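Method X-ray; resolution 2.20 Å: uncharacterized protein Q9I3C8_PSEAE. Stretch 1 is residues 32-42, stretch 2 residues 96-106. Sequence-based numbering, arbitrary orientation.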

# COMPACT_ATOMS: atom_id res chain seq x y z
N GLU B 32 8.77 24.68 -7.16
CA GLU B 32 9.63 24.02 -6.19
C GLU B 32 8.79 23.26 -5.18
O GLU B 32 9.20 22.20 -4.70
CB GLU B 32 10.55 25.03 -5.51
CG GLU B 32 9.83 26.09 -4.64
CD GLU B 32 9.00 27.10 -5.45
OE1 GLU B 32 9.38 27.42 -6.61
OE2 GLU B 32 8.00 27.62 -4.89
N LYS B 33 7.56 23.72 -4.95
CA LYS B 33 6.73 23.15 -3.89
C LYS B 33 5.81 22.01 -4.34
O LYS B 33 5.14 21.38 -3.52
CB LYS B 33 5.92 24.24 -3.20
N GLY B 34 5.69 21.81 -5.65
CA GLY B 34 4.88 20.71 -6.15
C GLY B 34 4.26 20.93 -7.51
O GLY B 34 4.64 21.84 -8.25
N LEU B 35 3.33 20.04 -7.86
CA LEU B 35 2.88 19.89 -9.24
C LEU B 35 1.38 19.58 -9.27
O LEU B 35 0.91 18.73 -8.53
CB LEU B 35 3.67 18.76 -9.93
CG LEU B 35 3.24 18.45 -11.36
CD1 LEU B 35 3.92 19.42 -12.33
CD2 LEU B 35 3.53 17.01 -11.75
N THR B 36 0.65 20.28 -10.13
CA THR B 36 -0.78 20.05 -10.33
C THR B 36 -1.09 19.70 -11.78
O THR B 36 -0.80 20.46 -12.70
CB THR B 36 -1.62 21.29 -9.92
OG1 THR B 36 -1.23 21.72 -8.61
CG2 THR B 36 -3.10 20.97 -9.92
N LEU B 37 -1.73 18.55 -11.98
CA LEU B 37 -2.25 18.17 -13.27
C LEU B 37 -3.77 18.22 -13.23
O LEU B 37 -4.37 18.03 -12.17
CB LEU B 37 -1.81 16.74 -13.63
CG LEU B 37 -0.54 16.58 -14.47
CD1 LEU B 37 0.64 17.21 -13.78
CD2 LEU B 37 -0.27 15.12 -14.79
N ARG B 38 -4.37 18.21 -14.41
CA ARG B 38 -5.80 18.10 -14.54
C ARG B 38 -6.20 17.01 -15.54
O ARG B 38 -5.66 16.93 -16.64
CB ARG B 38 -6.39 19.46 -14.94
CG ARG B 38 -7.89 19.43 -15.09
CD ARG B 38 -8.39 20.66 -15.81
NE ARG B 38 -8.03 20.66 -17.22
CZ ARG B 38 -8.56 21.48 -18.12
NH1 ARG B 38 -9.56 22.28 -17.76
NH2 ARG B 38 -8.13 21.50 -19.36
N LEU B 39 -7.21 16.23 -15.17
CA LEU B 39 -7.91 15.34 -16.09
C LEU B 39 -9.30 15.90 -16.41
O LEU B 39 -10.19 15.89 -15.56
CB LEU B 39 -8.02 13.96 -15.44
CG LEU B 39 -9.00 12.92 -16.01
CD1 LEU B 39 -8.44 12.34 -17.31
CD2 LEU B 39 -9.20 11.81 -14.97
N PRO B 40 -9.52 16.33 -17.67
CA PRO B 40 -10.86 16.76 -18.10
C PRO B 40 -11.85 15.60 -18.12
O PRO B 40 -11.57 14.55 -18.69
CB PRO B 40 -10.61 17.29 -19.52
CG PRO B 40 -9.42 16.58 -19.99
CD PRO B 40 -8.56 16.31 -18.78
N TYR B 41 -13.00 15.76 -17.47
CA TYR B 41 -13.89 14.62 -17.23
C TYR B 41 -14.43 13.97 -18.51
O TYR B 41 -14.60 12.75 -18.56
CB TYR B 41 -15.01 14.97 -16.25
CG TYR B 41 -16.14 15.79 -16.83
CD1 TYR B 41 -17.19 15.18 -17.52
CD2 TYR B 41 -16.23 17.15 -16.56
CE1 TYR B 41 -18.27 15.92 -17.97
CE2 TYR B 41 -17.30 17.90 -17.03
CZ TYR B 41 -18.33 17.27 -17.71
OH TYR B 41 -19.40 18.01 -18.17
N SER B 42 -14.65 14.76 -19.55
CA SER B 42 -15.24 14.25 -20.79
C SER B 42 -14.39 13.14 -21.41
O SER B 42 -14.90 12.30 -22.14
CB SER B 42 -15.43 15.37 -21.81
OG SER B 42 -14.23 16.13 -21.95
N PRO B 96 -19.75 13.59 -10.53
CA PRO B 96 -19.87 13.55 -11.99
C PRO B 96 -19.83 14.94 -12.63
O PRO B 96 -20.03 15.93 -11.95
CB PRO B 96 -21.24 12.89 -12.21
CG PRO B 96 -21.99 13.12 -10.93
CD PRO B 96 -20.95 13.08 -9.86
N HIS B 97 -19.45 14.99 -13.90
CA HIS B 97 -19.42 16.24 -14.66
C HIS B 97 -18.49 17.29 -14.05
O HIS B 97 -18.74 18.49 -14.19
CB HIS B 97 -20.83 16.83 -14.83
CG HIS B 97 -21.79 15.90 -15.52
ND1 HIS B 97 -22.77 15.20 -14.84
CD2 HIS B 97 -21.90 15.54 -16.82
CE1 HIS B 97 -23.45 14.46 -15.70
NE2 HIS B 97 -22.95 14.66 -16.91
N LYS B 98 -17.41 16.85 -13.42
CA LYS B 98 -16.42 17.77 -12.88
C LYS B 98 -15.01 17.27 -13.16
O LYS B 98 -14.72 16.09 -13.03
CB LYS B 98 -16.63 17.96 -11.37
CG LYS B 98 -17.64 19.06 -11.02
CD LYS B 98 -17.79 19.23 -9.51
CE LYS B 98 -19.06 19.99 -9.19
NZ LYS B 98 -19.34 20.04 -7.72
N ASP B 99 -14.15 18.18 -13.63
CA ASP B 99 -12.75 17.83 -13.86
C ASP B 99 -12.09 17.34 -12.58
O ASP B 99 -12.39 17.84 -11.49
CB ASP B 99 -11.98 19.03 -14.41
CG ASP B 99 -12.27 19.30 -15.87
OD1 ASP B 99 -12.94 18.46 -16.53
OD2 ASP B 99 -11.78 20.32 -16.38
N VAL B 100 -11.14 16.42 -12.72
CA VAL B 100 -10.35 15.95 -11.57
C VAL B 100 -8.93 16.50 -11.60
O VAL B 100 -8.21 16.35 -12.60
CB VAL B 100 -10.31 14.39 -11.48
CG1 VAL B 100 -9.62 13.93 -10.19
CG2 VAL B 100 -11.71 13.82 -11.57
N TYR B 101 -8.52 17.09 -10.48
CA TYR B 101 -7.17 17.59 -10.33
C TYR B 101 -6.30 16.63 -9.52
O TYR B 101 -6.78 15.97 -8.60
CB TYR B 101 -7.20 18.96 -9.67
CG TYR B 101 -7.85 20.00 -10.54
CD1 TYR B 101 -7.10 20.75 -11.42
CD2 TYR B 101 -9.23 20.14 -10.57
CE1 TYR B 101 -7.69 21.71 -12.22
CE2 TYR B 101 -9.83 21.09 -11.38
CZ TYR B 101 -9.06 21.84 -12.23
OH TYR B 101 -9.64 22.79 -13.03
N GLY B 102 -5.05 16.52 -9.91
CA GLY B 102 -4.10 15.76 -9.12
C GLY B 102 -3.02 16.70 -8.66
O GLY B 102 -2.61 17.57 -9.41
N PHE B 103 -2.63 16.60 -7.39
CA PHE B 103 -1.47 17.31 -6.87
C PHE B 103 -0.49 16.32 -6.24
O PHE B 103 -0.90 15.31 -5.66
CB PHE B 103 -1.89 18.34 -5.82
CG PHE B 103 -0.74 18.95 -5.07
CD1 PHE B 103 -0.32 18.42 -3.87
CD2 PHE B 103 -0.02 19.99 -5.63
CE1 PHE B 103 0.79 18.92 -3.22
CE2 PHE B 103 1.06 20.53 -4.96
CZ PHE B 103 1.47 19.99 -3.75
N ALA B 104 0.81 16.55 -6.45
CA ALA B 104 1.83 15.81 -5.73
C ALA B 104 3.04 16.66 -5.36
O ALA B 104 3.40 17.60 -6.08
CB ALA B 104 2.27 14.58 -6.51
N GLU B 105 3.76 16.21 -4.34
CA GLU B 105 4.91 16.92 -3.84
C GLU B 105 5.91 15.87 -3.36
O GLU B 105 5.53 14.96 -2.63
CB GLU B 105 4.47 17.79 -2.65
CG GLU B 105 5.57 18.71 -2.11
CD GLU B 105 5.12 19.53 -0.89
OE1 GLU B 105 4.37 18.97 -0.04
OE2 GLU B 105 5.56 20.70 -0.78
N CYS B 106 7.16 15.96 -3.81
CA CYS B 106 8.24 15.12 -3.28
C CYS B 106 8.54 15.44 -1.82
O CYS B 106 8.70 16.60 -1.47
CB CYS B 106 9.51 15.29 -4.11
SG CYS B 106 9.26 14.91 -5.84

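The contact between these two stretches is an antiparallel β-ladder, locked at one end by a carboxylate that serves both backbone and side chain. Strands 34-39 and 100-106 run at 160° to each other, and their bonding follows the classic alternation of antiparallel sheets. In the pairs Leu35–Ala104, Leu37–Gly102 and Leu39–Val100, each residue gives its NH to the other's carbonyl; the Leu37 rung has Leu37 N to Gly102 O at 2.9 Å and Gly102 N to Leu37 O at 2.8 Å. Between these rungs lie the non-hydrogen-bonded pairs Thr36–Phe103 and Arg38–Tyr101, where the CA atoms draw in to 4.5 Å and CA-H...O contacts supplement the ladder, as from Thr36 CA to Gly102 O at 3.2 Å.

The alternation also sorts the side chains. Leu35, Leu37, Leu39, Val100 and Ala104 share a buried, apolar face. The other face is more exposed and chemically mixed: Arg38 lays its aliphatic stem over the Tyr101 ring, with CG 4.0 Å from the ring centroid in a CH-π contact, while its NH1 reaches Asp99 OD2 at 3.3 Å in a salt bridge. Thr36 OG1 lies at the edge of the Phe103 ring, 3.7 Å from Phe103 CD2.

Gly34 illustrates how backbone shape can dictate sequence: its angles call for glycine, and a CB there would clash with Phe103 CE2 and Ala104 O.

Beyond the last rung, Asp99 uses its second carboxylate oxygen, OD1, to accept a hydrogen bond from Tyr41 N at 2.9 Å, extending the polar pairing past the strand. The Tyr41 side chain then covers the loop leading into the partner strand, where His97 CA sits 3.4 Å from the centroid of the Tyr41 ring, almost directly above its face.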